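Local coordinates for 3-hydroxyadipyl-CoA dehydrogenase (Escherichia coli, PDB 3MOG), which catalyses the NAD-dependent oxidation of 3-hydroxyadipyl-CoA to 3-oxoadipyl-CoA in phenylacetate degradation and assembles as a homotrimer, at residues C[196-201]-C[391-396]; C[397-402]-C[461-466]; C[436-441]-C[468-473]. All blocks are in the same frame, centred on the assembly; numbering follows the deposited sequence.

Contact 1. Residues C[196-201]-C[391-396]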
loop_
_atom_site.group_PDB
_atom_site.type_symbol
_atom_site.label_atom_id
_atom_site.label_comp_id
_atom_site.label_asym_id
_atom_site.label_seq_id
_atom_site.Cartn_x
_atom_site.Cartn_y
_atom_site.Cartn_z
ATOM N N ARG C 196 4.930 -16.362 -7.570
ATOM C CA ARG C 196 4.751 -14.959 -7.979
ATOM C C ARG C 196 6.034 -14.189 -8.393
ATOM O O ARG C 196 6.024 -13.521 -9.431
ATOM C CB ARG C 196 3.962 -14.165 -6.927
ATOM C CG ARG C 196 2.460 -14.454 -6.839
ATOM C CD ARG C 196 1.757 -14.297 -8.199
ATOM N NE ARG C 196 1.508 -15.600 -8.826
ATOM C CZ ARG C 196 1.126 -15.778 -10.083
ATOM N NH1 ARG C 196 0.942 -14.734 -10.890
ATOM N NH2 ARG C 196 0.925 -17.010 -10.536
ATOM N N PRO C 197 7.142 -14.286 -7.612
ATOM C CA PRO C 197 8.315 -13.498 -8.082
ATOM C C PRO C 197 9.036 -14.042 -9.315
ATOM O O PRO C 197 9.869 -13.341 -9.901
ATOM C CB PRO C 197 9.246 -13.471 -6.870
ATOM C CG PRO C 197 8.778 -14.564 -5.981
ATOM C CD PRO C 197 7.322 -14.760 -6.219
ATOM N N TYR C 198 8.711 -15.269 -9.720
ATOM C CA TYR C 198 9.269 -15.794 -10.952
ATOM C C TYR C 198 8.765 -14.933 -12.113
ATOM O O TYR C 198 9.543 -14.565 -12.993
ATOM C CB TYR C 198 8.938 -17.277 -11.143
ATOM C CG TYR C 198 9.630 -17.908 -12.334
ATOM C CD1 TYR C 198 11.019 -17.899 -12.434
ATOM C CD2 TYR C 198 8.895 -18.527 -13.354
ATOM C CE1 TYR C 198 11.663 -18.460 -13.522
ATOM C CE2 TYR C 198 9.530 -19.099 -14.442
ATOM C CZ TYR C 198 10.915 -19.055 -14.518
ATOM O OH TYR C 198 11.564 -19.607 -15.580
ATOM N N TYR C 199 7.486 -14.551 -12.063
ATOM C CA TYR C 199 6.911 -13.710 -13.103
ATOM C C TYR C 199 7.257 -12.251 -12.917
ATOM O O TYR C 199 7.610 -11.577 -13.880
ATOM C CB TYR C 199 5.396 -13.904 -13.202
ATOM C CG TYR C 199 5.025 -15.352 -13.311
ATOM C CD1 TYR C 199 4.355 -15.991 -12.266
ATOM C CD2 TYR C 199 5.386 -16.104 -14.431
ATOM C CE1 TYR C 199 4.025 -17.318 -12.336
ATOM C CE2 TYR C 199 5.057 -17.461 -14.514
ATOM C CZ TYR C 199 4.378 -18.054 -13.459
ATOM O OH TYR C 199 4.039 -19.382 -13.500
ATOM N N SER C 200 7.177 -11.768 -11.682
ATOM C CA SER C 200 7.269 -10.331 -11.434
ATOM C C SER C 200 8.687 -9.761 -11.513
ATOM O O SER C 200 8.863 -8.574 -11.843
ATOM C CB SER C 200 6.598 -9.960 -10.109
ATOM O OG SER C 200 7.329 -10.451 -9.007
ATOM N N GLU C 201 9.699 -10.582 -11.234
ATOM C CA GLU C 201 11.069 -10.103 -11.497
ATOM C C GLU C 201 11.352 -9.849 -12.996
ATOM O O GLU C 201 11.974 -8.834 -13.354
ATOM C CB GLU C 201 12.137 -10.967 -10.818
ATOM C CG GLU C 201 12.221 -10.749 -9.290
ATOM C CD GLU C 201 12.489 -9.297 -8.891
ATOM O OE1 GLU C 201 11.886 -8.818 -7.908
ATOM O OE2 GLU C 201 13.309 -8.627 -9.551
ATOM N N TRP C 391 19.967 -14.718 -10.169
ATOM C CA TRP C 391 20.147 -14.619 -8.725
ATOM C C TRP C 391 19.074 -13.772 -8.081
ATOM O O TRP C 391 18.584 -14.125 -7.017
ATOM C CB TRP C 391 21.570 -14.170 -8.336
ATOM C CG TRP C 391 22.505 -15.350 -8.349
ATOM C CD1 TRP C 391 23.166 -15.865 -9.433
ATOM C CD2 TRP C 391 22.824 -16.205 -7.243
ATOM N NE1 TRP C 391 23.894 -16.974 -9.063
ATOM C CE2 TRP C 391 23.701 -17.206 -7.727
ATOM C CE3 TRP C 391 22.462 -16.218 -5.887
ATOM C CZ2 TRP C 391 24.217 -18.210 -6.905
ATOM C CZ3 TRP C 391 22.981 -17.213 -5.064
ATOM C CH2 TRP C 391 23.850 -18.199 -5.579
ATOM N N ARG C 392 18.684 -12.692 -8.756
ATOM C CA ARG C 392 17.641 -11.788 -8.259
ATOM C C ARG C 392 16.293 -12.506 -8.143
ATOM O O ARG C 392 15.588 -12.350 -7.132
ATOM C CB ARG C 392 17.540 -10.559 -9.175
ATOM C CG ARG C 392 16.453 -9.575 -8.803
ATOM C CD ARG C 392 16.795 -8.213 -9.290
ATOM N NE ARG C 392 15.683 -7.283 -9.089
ATOM C CZ ARG C 392 15.760 -5.976 -9.299
ATOM N NH1 ARG C 392 16.915 -5.456 -9.699
ATOM N NH2 ARG C 392 14.689 -5.188 -9.105
ATOM N N THR C 393 15.971 -13.322 -9.158
ATOM C CA THR C 393 14.694 -14.049 -9.237
ATOM C C THR C 393 14.642 -15.213 -8.244
ATOM O O THR C 393 13.612 -15.442 -7.591
ATOM C CB THR C 393 14.433 -14.589 -10.671
ATOM O OG1 THR C 393 14.384 -13.493 -11.601
ATOM C CG2 THR C 393 13.126 -15.359 -10.748
ATOM N N VAL C 394 15.748 -15.948 -8.133
ATOM C CA VAL C 394 15.768 -17.133 -7.275
ATOM C C VAL C 394 15.761 -16.722 -5.797
ATOM O O VAL C 394 14.994 -17.275 -5.028
ATOM C CB VAL C 394 16.910 -18.105 -7.634
ATOM C CG1 VAL C 394 16.940 -19.264 -6.665
ATOM C CG2 VAL C 394 16.746 -18.638 -9.080
ATOM N N ALA C 395 16.564 -15.713 -5.434
ATOM C CA ALA C 395 16.502 -15.072 -4.102
ATOM C C ALA C 395 15.095 -14.688 -3.671
ATOM O O ALA C 395 14.672 -15.018 -2.556
ATOM C CB ALA C 395 17.440 -13.838 -4.019
ATOM N N MET C 396 14.359 -14.015 -4.553
ATOM C CA MET C 396 12.976 -13.605 -4.231
ATOM C C MET C 396 11.989 -14.770 -4.127
ATOM O O MET C 396 11.111 -14.742 -3.269
ATOM C CB MET C 396 12.484 -12.548 -5.200
ATOM C CG MET C 396 13.135 -11.183 -4.960
ATOM S SD MET C 396 12.519 -10.325 -3.506
ATOM C CE MET C 396 10.945 -9.862 -4.203
HETATM O O HOH W 1 12.341 -13.536 -13.392
#
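E201 does most of the work where these two buried helix segments run close to antiparallel, at 151°, with axes 8.5 Å apart. Its CB lies against T393 OG1 and its CG passes T393 CA, so the chain slides past the threonine before bending at chi2 (-57°). That bend brings E201 OE2 to R392 NE at 2.8 Å, a salt bridge whose N-H points off line (137°) and meets the oxygen from above the carboxylate plane. OE1 turns the other way, lies beside CG and CE of M396, and is held from outside by R456 and the hydroxyl of Y457. R392 is likewise gripped beyond E201, by Y457 through NH2 and by Y452 through NH1, so this buried charge cluster is well tied down. A turn away, P197 CB packs on M396 CB at 3.8 Å, and T393 CG2 sits at the ring edge of Y198, 3.7 Å from CD1. T393 OG1, hydrogen-bonded to L389 O, also accepts from a water that donates to Y198 O as well. The helix pair joins two related C-terminal regions, consistent with two 6PGD_C-type helical domains packed together in one chain.

Contact 2. Residues C[397-402]-C[461-466]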
loop_
_atom_site.group_PDB
_atom_site.type_symbol
_atom_site.label_atom_id
_atom_site.label_comp_id
_atom_site.label_asym_id
_atom_site.label_seq_id
_atom_site.Cartn_x
_atom_site.Cartn_y
_atom_site.Cartn_z
ATOM N N ILE C 397 12.150 -15.793 -4.972
ATOM C CA ILE C 397 11.376 -17.035 -4.860
ATOM C C ILE C 397 11.598 -17.676 -3.478
ATOM O O ILE C 397 10.639 -18.049 -2.790
ATOM C CB ILE C 397 11.755 -18.056 -5.987
ATOM C CG1 ILE C 397 11.220 -17.606 -7.341
ATOM C CG2 ILE C 397 11.202 -19.448 -5.702
ATOM C CD1 ILE C 397 11.813 -18.368 -8.521
ATOM N N ILE C 398 12.866 -17.773 -3.080
ATOM C CA ILE C 398 13.263 -18.373 -1.793
ATOM C C ILE C 398 12.758 -17.574 -0.570
ATOM O O ILE C 398 12.287 -18.138 0.422
ATOM C CB ILE C 398 14.793 -18.526 -1.759
ATOM C CG1 ILE C 398 15.246 -19.555 -2.806
ATOM C CG2 ILE C 398 15.307 -18.878 -0.365
ATOM C CD1 ILE C 398 16.759 -19.554 -3.010
ATOM N N ASN C 399 12.857 -16.260 -0.667
ATOM C CA ASN C 399 12.358 -15.330 0.347
ATOM C C ASN C 399 10.861 -15.512 0.614
ATOM O O ASN C 399 10.426 -15.616 1.768
ATOM C CB ASN C 399 12.631 -13.912 -0.133
ATOM C CG ASN C 399 12.730 -12.919 0.995
ATOM O OD1 ASN C 399 13.184 -13.243 2.089
ATOM N ND2 ASN C 399 12.341 -11.676 0.716
ATOM N N GLU C 400 10.092 -15.573 -0.468
ATOM C CA GLU C 400 8.658 -15.880 -0.432
ATOM C C GLU C 400 8.321 -17.267 0.144
ATOM O O GLU C 400 7.367 -17.404 0.915
ATOM C CB GLU C 400 8.059 -15.702 -1.834
ATOM C CG GLU C 400 6.555 -15.488 -1.817
ATOM C CD GLU C 400 6.161 -14.333 -0.924
ATOM O OE1 GLU C 400 5.496 -14.576 0.106
ATOM O OE2 GLU C 400 6.547 -13.191 -1.239
ATOM N N ALA C 401 9.108 -18.287 -0.202
ATOM C CA ALA C 401 8.947 -19.626 0.400
ATOM C C ALA C 401 9.205 -19.619 1.913
ATOM O O ALA C 401 8.485 -20.256 2.686
ATOM C CB ALA C 401 9.873 -20.620 -0.267
ATOM N N LEU C 402 10.225 -18.876 2.320
ATOM C CA LEU C 402 10.567 -18.725 3.708
ATOM C C LEU C 402 9.478 -17.981 4.476
ATOM O O LEU C 402 9.177 -18.323 5.620
ATOM C CB LEU C 402 11.887 -17.968 3.835
ATOM C CG LEU C 402 13.195 -18.719 3.594
ATOM C CD1 LEU C 402 14.285 -17.696 3.458
ATOM C CD2 LEU C 402 13.525 -19.712 4.703
ATOM N N SER C 461 11.996 -12.396 8.087
ATOM C CA SER C 461 12.574 -12.638 9.410
ATOM C C SER C 461 13.250 -14.029 9.520
ATOM O O SER C 461 14.335 -14.148 10.110
ATOM C CB SER C 461 11.524 -12.363 10.496
ATOM O OG SER C 461 11.830 -13.027 11.708
ATOM N N LEU C 462 12.658 -15.043 8.879
ATOM C CA LEU C 462 13.236 -16.408 8.859
ATOM C C LEU C 462 14.524 -16.520 8.036
ATOM O O LEU C 462 15.388 -17.355 8.335
ATOM C CB LEU C 462 12.203 -17.453 8.386
ATOM C CG LEU C 462 12.588 -18.940 8.463
ATOM C CD1 LEU C 462 12.909 -19.352 9.908
ATOM C CD2 LEU C 462 11.480 -19.817 7.886
ATOM N N LEU C 463 14.657 -15.692 7.000
ATOM C CA LEU C 463 15.908 -15.633 6.265
ATOM C C LEU C 463 17.032 -15.123 7.154
ATOM O O LEU C 463 18.087 -15.768 7.213
ATOM C CB LEU C 463 15.804 -14.824 4.962
ATOM C CG LEU C 463 17.057 -14.644 4.089
ATOM C CD1 LEU C 463 17.677 -15.954 3.622
ATOM C CD2 LEU C 463 16.751 -13.774 2.881
ATOM N N ARG C 464 16.816 -14.007 7.859
ATOM C CA ARG C 464 17.842 -13.516 8.817
ATOM C C ARG C 464 18.175 -14.594 9.845
ATOM O O ARG C 464 19.345 -14.821 10.156
ATOM C CB ARG C 464 17.425 -12.231 9.558
ATOM C CG ARG C 464 16.986 -11.070 8.644
ATOM C CD ARG C 464 16.929 -9.749 9.409
ATOM N NE ARG C 464 16.626 -8.639 8.515
ATOM C CZ ARG C 464 17.523 -7.957 7.809
ATOM N NH1 ARG C 464 18.822 -8.238 7.891
ATOM N NH2 ARG C 464 17.119 -6.966 7.031
ATOM N N GLN C 465 17.127 -15.252 10.345
ATOM C CA GLN C 465 17.233 -16.335 11.312
ATOM C C GLN C 465 18.082 -17.481 10.774
ATOM O O GLN C 465 18.936 -18.006 11.494
ATOM C CB GLN C 465 15.833 -16.817 11.704
ATOM C CG GLN C 465 15.748 -18.002 12.678
ATOM C CD GLN C 465 14.302 -18.272 13.153
ATOM O OE1 GLN C 465 13.918 -19.427 13.408
ATOM N NE2 GLN C 465 13.497 -17.203 13.262
ATOM N N ARG C 466 17.872 -17.849 9.512
ATOM C CA ARG C 466 18.647 -18.943 8.922
ATOM C C ARG C 466 20.079 -18.567 8.542
ATOM O O ARG C 466 20.970 -19.421 8.575
ATOM C CB ARG C 466 17.912 -19.599 7.754
ATOM C CG ARG C 466 16.771 -20.479 8.234
ATOM C CD ARG C 466 16.356 -21.463 7.178
ATOM N NE ARG C 466 15.311 -22.326 7.696
ATOM C CZ ARG C 466 14.664 -23.257 7.003
ATOM N NH1 ARG C 466 14.931 -23.469 5.718
ATOM N NH2 ARG C 466 13.730 -23.975 7.610
#
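L402 carries the contact between two helix segments that cross almost at a right angle (100°), their axes 9.2 Å apart. The tight part is its forked tip. CG stands anti to the carbonyl carbon, and the two methyls part to meet different leucines: L402 CD1 presses on L463 CB at 3.6 Å and lies close to L463 CD1, while L402 CD2 touches L462 CD2 at 3.8 Å. L462 CD2 reaches further, to the backbone O of L402 at 3.6 Å. Both partner leucines, whose CB bonds already point toward 397-402, hold CG anti to the backbone N. This is helix packing within one all-helical domain of the 6PGD_C clan, where helix 461-473 lies across helix 390-406, and W438 of helix 438-452 adds to the leucine cluster. An alanine in place of L402 would remove CG and both methyls and would probably loosen the hold of helix 390-406 on L462 and L463. Toward N399 the fit thins to one contact, OD1 to L463 CD2 at 3.7 Å; the amide itself is spent on the chain before the second helix, OD1 taking the N-H of C460 and ND2 giving to R458 O. On the looser flank, by the partly exposed L462 and R466, the R466 guanidinium lays a face over L402 CD2, 4.1 Å from NH1, while NH1 forms a salt bridge with E412.

Contact 3. Residues C[436-441]-C[468-473]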
loop_
_atom_site.group_PDB
_atom_site.type_symbol
_atom_site.label_atom_id
_atom_site.label_comp_id
_atom_site.label_asym_id
_atom_site.label_seq_id
_atom_site.Cartn_x
_atom_site.Cartn_y
_atom_site.Cartn_z
ATOM N N LEU C 436 22.483 -22.870 -1.908
ATOM C CA LEU C 436 23.087 -21.634 -2.381
ATOM C C LEU C 436 23.711 -20.843 -1.237
ATOM O O LEU C 436 24.617 -20.058 -1.455
ATOM C CB LEU C 436 22.078 -20.795 -3.158
ATOM C CG LEU C 436 21.565 -21.376 -4.480
ATOM C CD1 LEU C 436 20.516 -20.442 -5.049
ATOM C CD2 LEU C 436 22.683 -21.674 -5.526
ATOM N N GLY C 437 23.249 -21.099 -0.016
ATOM C CA GLY C 437 23.787 -20.451 1.150
ATOM C C GLY C 437 22.871 -19.338 1.614
ATOM O O GLY C 437 22.611 -18.392 0.865
ATOM N N TRP C 438 22.389 -19.455 2.848
ATOM C CA TRP C 438 21.509 -18.446 3.450
ATOM C C TRP C 438 22.101 -17.042 3.611
ATOM O O TRP C 438 21.406 -16.046 3.392
ATOM C CB TRP C 438 20.951 -18.955 4.783
ATOM C CG TRP C 438 20.187 -20.253 4.645
ATOM C CD1 TRP C 438 20.556 -21.481 5.140
ATOM C CD2 TRP C 438 18.946 -20.465 3.948
ATOM N NE1 TRP C 438 19.620 -22.430 4.803
ATOM C CE2 TRP C 438 18.617 -21.837 4.087
ATOM C CE3 TRP C 438 18.075 -19.631 3.234
ATOM C CZ2 TRP C 438 17.455 -22.389 3.539
ATOM C CZ3 TRP C 438 16.922 -20.186 2.689
ATOM C CH2 TRP C 438 16.630 -21.553 2.840
ATOM N N GLN C 439 23.383 -16.960 3.967
ATOM C CA GLN C 439 24.042 -15.676 4.121
ATOM C C GLN C 439 24.209 -14.991 2.783
ATOM O O GLN C 439 24.129 -13.767 2.695
ATOM C CB GLN C 439 25.404 -15.830 4.785
ATOM C CG GLN C 439 25.335 -16.171 6.243
ATOM C CD GLN C 439 26.669 -16.639 6.761
ATOM O OE1 GLN C 439 27.402 -15.872 7.376
ATOM N NE2 GLN C 439 27.008 -17.896 6.484
ATOM N N ARG C 440 24.435 -15.798 1.753
ATOM C CA ARG C 440 24.569 -15.315 0.392
ATOM C C ARG C 440 23.259 -14.730 -0.148
ATOM O O ARG C 440 23.269 -13.677 -0.783
ATOM C CB ARG C 440 25.053 -16.449 -0.516
ATOM C CG ARG C 440 25.396 -15.985 -1.920
ATOM C CD ARG C 440 26.062 -17.072 -2.728
ATOM N NE ARG C 440 26.343 -16.563 -4.062
ATOM C CZ ARG C 440 27.014 -17.231 -4.994
ATOM N NH1 ARG C 440 27.191 -16.670 -6.179
ATOM N NH2 ARG C 440 27.486 -18.460 -4.753
ATOM N N ILE C 441 22.151 -15.423 0.092
ATOM C CA ILE C 441 20.829 -14.932 -0.312
ATOM C C ILE C 441 20.489 -13.671 0.473
ATOM O O ILE C 441 20.023 -12.685 -0.100
ATOM C CB ILE C 441 19.716 -16.004 -0.122
ATOM C CG1 ILE C 441 19.997 -17.235 -0.995
ATOM C CG2 ILE C 441 18.318 -15.423 -0.412
ATOM C CD1 ILE C 441 20.225 -16.922 -2.457
ATOM N N LEU C 468 21.880 -16.362 10.293
ATOM C CA LEU C 468 22.516 -16.413 11.610
ATOM C C LEU C 468 22.897 -17.818 12.061
ATOM O O LEU C 468 23.963 -17.991 12.642
ATOM C CB LEU C 468 21.650 -15.739 12.674
ATOM C CG LEU C 468 21.807 -14.220 12.738
ATOM C CD1 LEU C 468 20.633 -13.557 13.432
ATOM C CD2 LEU C 468 23.119 -13.841 13.426
ATOM N N LEU C 469 22.044 -18.807 11.789
ATOM C CA LEU C 469 22.341 -20.198 12.151
ATOM C C LEU C 469 23.493 -20.737 11.310
ATOM O O LEU C 469 24.387 -21.404 11.836
ATOM C CB LEU C 469 21.100 -21.101 12.042
ATOM C CG LEU C 469 19.981 -20.902 13.085
ATOM C CD1 LEU C 469 18.611 -21.358 12.553
ATOM C CD2 LEU C 469 20.313 -21.617 14.407
ATOM N N GLU C 470 23.485 -20.399 10.020
ATOM C CA GLU C 470 24.525 -20.805 9.078
ATOM C C GLU C 470 25.908 -20.230 9.415
ATOM O O GLU C 470 26.924 -20.893 9.193
ATOM C CB GLU C 470 24.131 -20.423 7.659
ATOM C CG GLU C 470 24.917 -21.124 6.561
ATOM C CD GLU C 470 24.602 -20.571 5.195
ATOM O OE1 GLU C 470 25.002 -19.413 4.914
ATOM O OE2 GLU C 470 23.950 -21.295 4.406
ATOM N N SER C 471 25.950 -19.014 9.949
ATOM C CA SER C 471 27.207 -18.444 10.439
ATOM C C SER C 471 27.672 -19.119 11.740
ATOM O O SER C 471 28.869 -19.146 12.024
ATOM C CB SER C 471 27.129 -16.916 10.593
ATOM O OG SER C 471 26.274 -16.541 11.654
ATOM N N GLY C 472 26.729 -19.672 12.507
ATOM C CA GLY C 472 27.038 -20.481 13.695
ATOM C C GLY C 472 27.835 -21.752 13.424
ATOM O O GLY C 472 28.682 -22.136 14.237
ATOM N N TYR C 473 27.571 -22.402 12.288
ATOM C CA TYR C 473 28.333 -23.588 11.860
ATOM C C TYR C 473 29.652 -23.223 11.166
ATOM O O TYR C 473 30.522 -24.082 10.998
ATOM C CB TYR C 473 27.511 -24.495 10.927
ATOM C CG TYR C 473 26.157 -24.933 11.456
ATOM C CD1 TYR C 473 26.049 -25.786 12.561
ATOM C CD2 TYR C 473 24.980 -24.515 10.830
ATOM C CE1 TYR C 473 24.800 -26.190 13.040
ATOM C CE2 TYR C 473 23.729 -24.913 11.299
ATOM C CZ TYR C 473 23.648 -25.749 12.402
ATOM O OH TYR C 473 22.411 -26.138 12.857
HETATM O O HOH W 2 25.912 -18.276 2.515
#
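L468, whose CB bond points away from 436-441, packs on I335 of a second subunit. Its backbone O accepts two hydrogen bonds, from G472 N and from the hydroxyl of S471. L469 likewise leans on Q331 of that subunit. E470 is where the two segments lock together. Its chain runs out extended, CG anti to the backbone N (chi1 -163°), and delivers the carboxylate to the first turn of helix 438-452. E470 OE2 accepts the backbone N-H of W438 at 2.9 Å and lies 3.4 Å from G437 CA; it also sits 3.5 Å from W438 CD1, coming obliquely to the indole. E470 OE1 accepts the backbone N-H of Q439 at 3.1 Å, from above the carboxylate plane. Q439 NE2 also reaches E470 OE1, at 3.0 Å and nearly straight (172°), on its anti lone pair and in the plane of the amide. A water donates to OE1 as well and accepts from R440 N, so three successive backbone N-H groups are served directly or through water. Next, S471 sets its CB 3.4 Å from Q439 OE1. G437, which ends helix 429-436 and is the N-cap residue of 438-452, has a positive phi (102°) at which a CB would jam against the preceding carbonyl. E470 supplies the acceptors that an N-cap side chain would otherwise offer, from a helix some thirty residues on, its charge probably stabilised by the helix dipole, in a surface contact of a 6PGD_C-type helical domain.

In the fold
From the N terminus, the chain passes through the NAD-binding domain to helix 196-207, and contact 1 closes a long loop of 189 intervening residues, including the reduced Rossmann-fold domain, when helix 390-406 returns beside it. Contact 1 closes before contact 2 opens, but the same helix continues straight into contact 2, where P197 and Y198 still touch I397. Contacts 2 and 3 cross: helix 438-452 begins between the two segments of contact 2, and helix 461-473 serves first contact 2 and then contact 3. W438 is shared by contacts 2 and 3, packing on I398, L402, L463 and R466. Contact 1 thus joins the two C-terminal-type helical regions, whereas contacts 2 and 3 tie together the second alone, alongside a neighbouring subunit.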